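Local atomic coordinates of SAM-dependent methyltransferase (Geobacter sulfurreducens, PDB entry 5BP7), a protein that probably transfers a methyl group from S-adenosyl-L-methionine to an acceptor substrate, and here holds the by-product S-adenosyl-L-homocysteine in its cofactor pocket. Residues A[180-183]-A[184-188]; A[250-254]-A[255-259]. All blocks are in the same frame, centred on the assembly; numbering follows the deposited sequence.

Overall arrangement
Both contacts are local, and together they illustrate how short-range bonds shape a loop and a helix outside the cofactor pocket of a class I, Rossmann-like methyltransferase. Interaction 1 is a turn between helices 173-178 and 190-199; interaction 2 is a widened turn of helix 239-260, shortly before that helix runs into strand 261-270 of the central sheet. Their centres lie 16 Å apart, and they meet where Leu180 CG packs 3.9 Å from Arg252 NH1. The side chain of Phe187 stays about 13 Å from the bound S-adenosyl-L-homocysteine and about 8 Å from that of Trp137, while the side chain of Thr257 is about 11 Å from that of Asn41; Trp137 and Asn41 both bind the ligand.

Interaction 1: residues A[180-183]-A[184-188]; sequences LANS and TSDFL
Ser183 and Asp186 are the first and last residues of a type I beta turn, closed by Asp186 N donating to Ser183 O at 3.2 Å, with Thr184 and Ser185 at its two corners. The turn follows the Schellman motif in which Leu180 ends helix 173-178, and it illustrates how a side chain can tie a turn to the residues before it. Asp186 does this: with CG beside its own backbone N (chi1 -73°), the carboxylate folds back over the turn, and OD2 accepts from Asn182 N at 2.9 Å. The N-H arrives from above the carboxylate plane, and the bond is bent, 137° at the hydrogen. The same oxygen lies 3.5 Å from Asn182 CB and 3.7 Å from Ala181 CB, alongside the chain that it grips.

On the hydroxyl side, Ser183 OG and Ser185 OG are hydrogen-bonded to each other at 3.2 Å, linking the first and third residues of the turn. Next to the carboxylate the contact becomes apolar. One face of the Phe187 ring is turned to Asp186 CB, which stands over its centre, and ring atom CE2 comes obliquely within 3.8 Å of Ala181 CB. Trp166 of strand 157-166 meets the Phe187 ring edge to face and gives its indole N-H to Thr184 O, while Glu173 of helix 173-178 accepts from Thr184 N through OE2.

The chemistry thus divides in two: hydrogen bonds of carboxylate, amides and hydroxyls on one part, and the apolar contact of Phe187 with Ala181 on the other. The bond from Asn182 N should favour an ionised Asp186, and a negative charge there would in turn strengthen its hold on the amide.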
ATOM      1  N   LEU A 180       2.200   8.242 -13.857  1.00 61.67           N
ATOM      2  CA  LEU A 180       2.203   9.050 -12.626  1.00 62.06           C
ATOM      3  C   LEU A 180       3.542   9.009 -11.856  1.00 61.70           C
ATOM      4  O   LEU A 180       3.572   9.327 -10.661  1.00 61.09           O
ATOM      5  CB  LEU A 180       1.009   8.700 -11.718  1.00 61.74           C
ATOM      6  CG  LEU A 180      -0.362   8.565 -12.399  1.00 62.69           C
ATOM      7  CD1 LEU A 180      -1.402   8.158 -11.364  1.00 62.19           C
ATOM      8  CD2 LEU A 180      -0.780   9.852 -13.120  1.00 64.47           C
ATOM      9  N   ALA A 181       4.634   8.623 -12.534  1.00 61.65           N
ATOM     10  CA  ALA A 181       5.996   8.821 -12.011  1.00 62.33           C
ATOM     11  C   ALA A 181       6.493  10.215 -12.402  1.00 63.35           C
ATOM     12  O   ALA A 181       6.107  10.766 -13.433  1.00 63.23           O
ATOM     13  CB  ALA A 181       6.951   7.767 -12.537  1.00 61.59           C
ATOM     14  N   ASN A 182       7.345  10.784 -11.561  1.00 63.52           N
ATOM     15  CA  ASN A 182       8.018  12.048 -11.889  1.00 65.14           C
ATOM     16  C   ASN A 182       8.991  11.870 -13.039  1.00 63.07           C
ATOM     17  O   ASN A 182       9.071  12.706 -13.938  1.00 63.93           O
ATOM     18  CB  ASN A 182       8.767  12.596 -10.659  1.00 67.99           C
ATOM     19  CG  ASN A 182       7.866  13.434  -9.756  1.00 71.49           C
ATOM     20  OD1 ASN A 182       7.075  14.247 -10.240  1.00 76.23           O
ATOM     21  ND2 ASN A 182       7.978  13.248  -8.440  1.00 73.85           N
ATOM     22  N   SER A 183       9.715  10.756 -12.992  1.00 60.59           N
ATOM     23  CA  SER A 183      10.799  10.468 -13.922  1.00 60.81           C
ATOM     24  C   SER A 183      10.973   8.955 -14.116  1.00 57.28           C
ATOM     25  O   SER A 183      10.480   8.149 -13.310  1.00 55.45           O
ATOM     26  CB  SER A 183      12.087  11.131 -13.407  1.00 62.79           C
ATOM     27  OG  SER A 183      13.251  10.525 -13.933  1.00 65.40           O
ATOM     28  N   THR A 184      11.657   8.570 -15.196  1.00 55.52           N
ATOM     29  CA  THR A 184      11.951   7.149 -15.479  1.00 53.66           C
ATOM     30  C   THR A 184      12.813   6.510 -14.378  1.00 52.89           C
ATOM     31  O   THR A 184      12.694   5.312 -14.129  1.00 51.06           O
ATOM     32  CB  THR A 184      12.604   6.918 -16.875  1.00 54.63           C
ATOM     33  OG1 THR A 184      13.819   7.678 -16.994  1.00 56.60           O
ATOM     34  CG2 THR A 184      11.641   7.329 -17.994  1.00 55.33           C
ATOM     35  N   SER A 185      13.645   7.311 -13.705  1.00 52.93           N
ATOM     36  CA  SER A 185      14.503   6.806 -12.634  1.00 52.63           C
ATOM     37  C   SER A 185      13.788   6.549 -11.293  1.00 50.15           C
ATOM     38  O   SER A 185      14.405   5.992 -10.399  1.00 49.92           O
ATOM     39  CB  SER A 185      15.704   7.737 -12.422  1.00 54.59           C
ATOM     40  OG  SER A 185      15.272   9.000 -11.948  1.00 56.60           O
ATOM     41  N   ASP A 186      12.517   6.946 -11.158  1.00 48.77           N
ATOM     42  CA  ASP A 186      11.738   6.704  -9.933  1.00 47.09           C
ATOM     43  C   ASP A 186      11.656   5.222  -9.572  1.00 43.81           C
ATOM     44  O   ASP A 186      11.660   4.877  -8.394  1.00 41.08           O
ATOM     45  CB  ASP A 186      10.295   7.226 -10.056  1.00 48.47           C
ATOM     46  CG  ASP A 186      10.181   8.743 -10.000  1.00 51.54           C
ATOM     47  OD1 ASP A 186      11.209   9.450 -10.147  1.00 55.02           O
ATOM     48  OD2 ASP A 186       9.032   9.238  -9.850  1.00 52.96           O
ATOM     49  N   PHE A 187      11.550   4.366 -10.586  1.00 41.49           N
ATOM     50  CA  PHE A 187      11.388   2.936 -10.377  1.00 39.80           C
ATOM     51  C   PHE A 187      12.445   2.156 -11.116  1.00 40.21           C
ATOM     52  O   PHE A 187      13.144   2.684 -11.949  1.00 40.30           O
ATOM     53  CB  PHE A 187      10.000   2.483 -10.825  1.00 38.58           C
ATOM     54  CG  PHE A 187       8.887   3.294 -10.209  1.00 38.58           C
ATOM     55  CD1 PHE A 187       8.815   3.451  -8.806  1.00 37.73           C
ATOM     56  CD2 PHE A 187       7.924   3.911 -10.996  1.00 38.50           C
ATOM     57  CE1 PHE A 187       7.824   4.221  -8.219  1.00 37.44           C
ATOM     58  CE2 PHE A 187       6.922   4.669 -10.403  1.00 38.36           C
ATOM     59  CZ  PHE A 187       6.873   4.833  -9.025  1.00 37.90           C
ATOM     60  N   LEU A 188      12.582   0.899 -10.742  1.00 39.63           N
ATOM     61  CA  LEU A 188      13.568   0.003 -11.327  1.00 40.60           C
ATOM     62  C   LEU A 188      12.852  -1.146 -11.993  1.00 40.36           C
ATOM     63  O   LEU A 188      11.688  -1.398 -11.732  1.00 38.36           O
ATOM     64  CB  LEU A 188      14.463  -0.548 -10.231  1.00 40.91           C
ATOM     65  CG  LEU A 188      15.297   0.487  -9.455  1.00 41.73           C
ATOM     66  CD1 LEU A 188      15.902  -0.140  -8.219  1.00 41.23           C
ATOM     67  CD2 LEU A 188      16.384   1.094 -10.324  1.00 43.37           C
TER

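Interaction 2: residues A[250-254]-A[255-259]; sequences PGRYA and SYTRE
Tyr253 spreads its ring beneath the aliphatic start of Arg258, five residues on, with CB of the arginine over one face, 4.2 Å from the ring centroid and 23° off the normal: a CH-pi contact. It accompanies a pi-type turn in helix 239-260. Here Tyr253 O skips the usual i+4 partner and takes Arg258 N at 2.9 Å in an almost straight bond (172°), bringing the i and i+5 side chains together. From CG to NE the arginine runs extended, and CG passes 3.6 Å from Tyr253 OH. The guanidinium plane stands perpendicular to the ring, and it is the aliphatic CB that lies over the face. Both polar ends converge on Asp216 of helix 212-232, whose OD1 accepts from Tyr253 OH and forms a salt bridge with Arg258 NE. Thr257 meets the same ring obliquely, its CB 3.7 Å from Tyr253 CD1.

Arg252 shows the i to i+5 relation again. Its chain bends at chi3 (54°), turning the guanidinium toward the following turn, where NH1 donates to Thr257 OG1 at 2.8 Å, in the guanidinium plane. NH1 also binds Gly178 O at the end of helix 173-178, and NE pairs with Glu249; these partners fix the group's rotation. Its stem is crossed by Tyr256, whose CD2 lies 3.8 Å from Arg252 CG.

Ahead of the widening the helix keeps i to i+4 spacing: Gly251 O accepts Ser255 N and, from the opposite face of the carbonyl plane, Ser255 OG, each at 2.9 Å.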
ATOM      1  N   PRO A 250      -9.594   6.203 -17.527  1.00 35.87           N
ATOM      2  CA  PRO A 250      -9.585   4.861 -18.114  1.00 35.70           C
ATOM      3  C   PRO A 250      -8.570   4.716 -19.259  1.00 35.73           C
ATOM      4  O   PRO A 250      -7.811   3.736 -19.284  1.00 35.08           O
ATOM      5  CB  PRO A 250     -11.027   4.686 -18.613  1.00 35.94           C
ATOM      6  CG  PRO A 250     -11.831   5.511 -17.654  1.00 35.90           C
ATOM      7  CD  PRO A 250     -10.968   6.729 -17.398  1.00 36.14           C
ATOM      8  N   GLY A 251      -8.542   5.703 -20.157  1.00 35.53           N
ATOM      9  CA  GLY A 251      -7.557   5.756 -21.231  1.00 35.94           C
ATOM     10  C   GLY A 251      -6.111   5.845 -20.741  1.00 36.06           C
ATOM     11  O   GLY A 251      -5.233   5.153 -21.257  1.00 36.41           O
ATOM     12  N   ARG A 252      -5.845   6.724 -19.778  1.00 35.71           N
ATOM     13  CA  ARG A 252      -4.481   6.900 -19.256  1.00 36.54           C
ATOM     14  C   ARG A 252      -4.019   5.585 -18.633  1.00 34.86           C
ATOM     15  O   ARG A 252      -2.911   5.131 -18.900  1.00 34.83           O
ATOM     16  CB  ARG A 252      -4.389   8.045 -18.221  1.00 37.45           C
ATOM     17  CG  ARG A 252      -2.962   8.387 -17.735  1.00 38.87           C
ATOM     18  CD  ARG A 252      -2.888   8.971 -16.320  1.00 39.37           C
ATOM     19  NE  ARG A 252      -3.554   8.090 -15.353  1.00 39.18           N
ATOM     20  CZ  ARG A 252      -3.073   6.921 -14.916  1.00 39.96           C
ATOM     21  NH1 ARG A 252      -1.886   6.454 -15.319  1.00 40.76           N
ATOM     22  NH2 ARG A 252      -3.783   6.194 -14.055  1.00 39.87           N
ATOM     23  N   TYR A 253      -4.865   5.023 -17.778  1.00 33.66           N
ATOM     24  CA  TYR A 253      -4.574   3.774 -17.087  1.00 33.41           C
ATOM     25  C   TYR A 253      -4.212   2.652 -18.082  1.00 33.93           C
ATOM     26  O   TYR A 253      -3.149   2.035 -17.983  1.00 33.94           O
ATOM     27  CB  TYR A 253      -5.746   3.354 -16.184  1.00 32.73           C
ATOM     28  CG  TYR A 253      -5.610   1.935 -15.717  1.00 32.58           C
ATOM     29  CD1 TYR A 253      -4.570   1.578 -14.859  1.00 32.40           C
ATOM     30  CD2 TYR A 253      -6.463   0.921 -16.188  1.00 32.62           C
ATOM     31  CE1 TYR A 253      -4.377   0.263 -14.475  1.00 32.56           C
ATOM     32  CE2 TYR A 253      -6.289  -0.401 -15.779  1.00 32.59           C
ATOM     33  CZ  TYR A 253      -5.239  -0.726 -14.928  1.00 32.19           C
ATOM     34  OH  TYR A 253      -5.001  -2.015 -14.535  1.00 31.74           O
ATOM     35  N   ALA A 254      -5.086   2.432 -19.061  1.00 34.16           N
ATOM     36  CA  ALA A 254      -4.904   1.351 -20.027  1.00 34.86           C
ATOM     37  C   ALA A 254      -3.691   1.593 -20.923  1.00 35.24           C
ATOM     38  O   ALA A 254      -3.009   0.672 -21.292  1.00 36.14           O
ATOM     39  CB  ALA A 254      -6.158   1.184 -20.867  1.00 35.15           C
ATOM     40  N   SER A 255      -3.429   2.842 -21.279  1.00 35.33           N
ATOM     41  CA  SER A 255      -2.316   3.162 -22.162  1.00 36.42           C
ATOM     42  C   SER A 255      -0.955   3.105 -21.482  1.00 36.53           C
ATOM     43  O   SER A 255       0.019   2.788 -22.143  1.00 38.81           O
ATOM     44  CB  SER A 255      -2.510   4.536 -22.779  1.00 37.27           C
ATOM     45  OG  SER A 255      -3.668   4.510 -23.617  1.00 37.52           O
ATOM     46  N   TYR A 256      -0.879   3.488 -20.215  1.00 35.13           N
ATOM     47  CA  TYR A 256       0.405   3.708 -19.560  1.00 34.74           C
ATOM     48  C   TYR A 256       0.595   2.717 -18.429  1.00 33.67           C
ATOM     49  O   TYR A 256       1.372   1.809 -18.554  1.00 33.25           O
ATOM     50  CB  TYR A 256       0.543   5.161 -19.066  1.00 34.68           C
ATOM     51  CG  TYR A 256       0.536   6.211 -20.158  1.00 35.35           C
ATOM     52  CD1 TYR A 256       1.663   6.403 -20.976  1.00 36.30           C
ATOM     53  CD2 TYR A 256      -0.570   7.040 -20.362  1.00 34.86           C
ATOM     54  CE1 TYR A 256       1.681   7.365 -21.983  1.00 37.08           C
ATOM     55  CE2 TYR A 256      -0.552   8.015 -21.354  1.00 35.69           C
ATOM     56  CZ  TYR A 256       0.580   8.183 -22.151  1.00 36.73           C
ATOM     57  OH  TYR A 256       0.654   9.149 -23.154  1.00 37.64           O
ATOM     58  N   THR A 257      -0.136   2.888 -17.334  1.00 33.72           N
ATOM     59  CA  THR A 257       0.064   2.092 -16.112  1.00 32.74           C
ATOM     60  C   THR A 257      -0.055   0.590 -16.349  1.00 32.69           C
ATOM     61  O   THR A 257       0.861  -0.168 -16.048  1.00 31.92           O
ATOM     62  CB  THR A 257      -0.940   2.499 -15.049  1.00 32.72           C
ATOM     63  OG1 THR A 257      -0.804   3.901 -14.789  1.00 34.20           O
ATOM     64  CG2 THR A 257      -0.732   1.728 -13.765  1.00 31.95           C
ATOM     65  N   ARG A 258      -1.142   0.179 -16.986  1.00 32.63           N
ATOM     66  CA  ARG A 258      -1.438  -1.237 -17.113  1.00 32.81           C
ATOM     67  C   ARG A 258      -0.331  -1.990 -17.843  1.00 34.52           C
ATOM     68  O   ARG A 258      -0.005  -3.124 -17.462  1.00 34.24           O
ATOM     69  CB  ARG A 258      -2.776  -1.461 -17.813  1.00 32.85           C
ATOM     70  CG  ARG A 258      -3.360  -2.847 -17.592  1.00 32.86           C
ATOM     71  CD  ARG A 258      -4.792  -2.946 -18.140  1.00 33.02           C
ATOM     72  NE  ARG A 258      -5.458  -4.132 -17.621  1.00 32.42           N
ATOM     73  CZ  ARG A 258      -5.295  -5.379 -18.082  1.00 32.76           C
ATOM     74  NH1 ARG A 258      -4.512  -5.623 -19.121  1.00 32.94           N
ATOM     75  NH2 ARG A 258      -5.931  -6.393 -17.482  1.00 32.45           N
ATOM     76  N   GLU A 259       0.236  -1.367 -18.875  1.00 36.38           N
ATOM     77  CA  GLU A 259       1.299  -1.985 -19.660  1.00 38.84           C
ATOM     78  C   GLU A 259       2.711  -1.842 -19.080  1.00 38.25           C
ATOM     79  O   GLU A 259       3.508  -2.757 -19.200  1.00 38.36           O
ATOM     80  CB  GLU A 259       1.271  -1.443 -21.089  1.00 41.80           C
ATOM     81  CG  GLU A 259       0.077  -1.988 -21.884  1.00 44.22           C
ATOM     82  CD  GLU A 259       0.195  -3.493 -22.129  1.00 46.95           C
ATOM     83  OE1 GLU A 259       1.051  -3.858 -22.968  1.00 51.19           O
ATOM     84  OE2 GLU A 259      -0.506  -4.309 -21.439  1.00 47.16           O
TER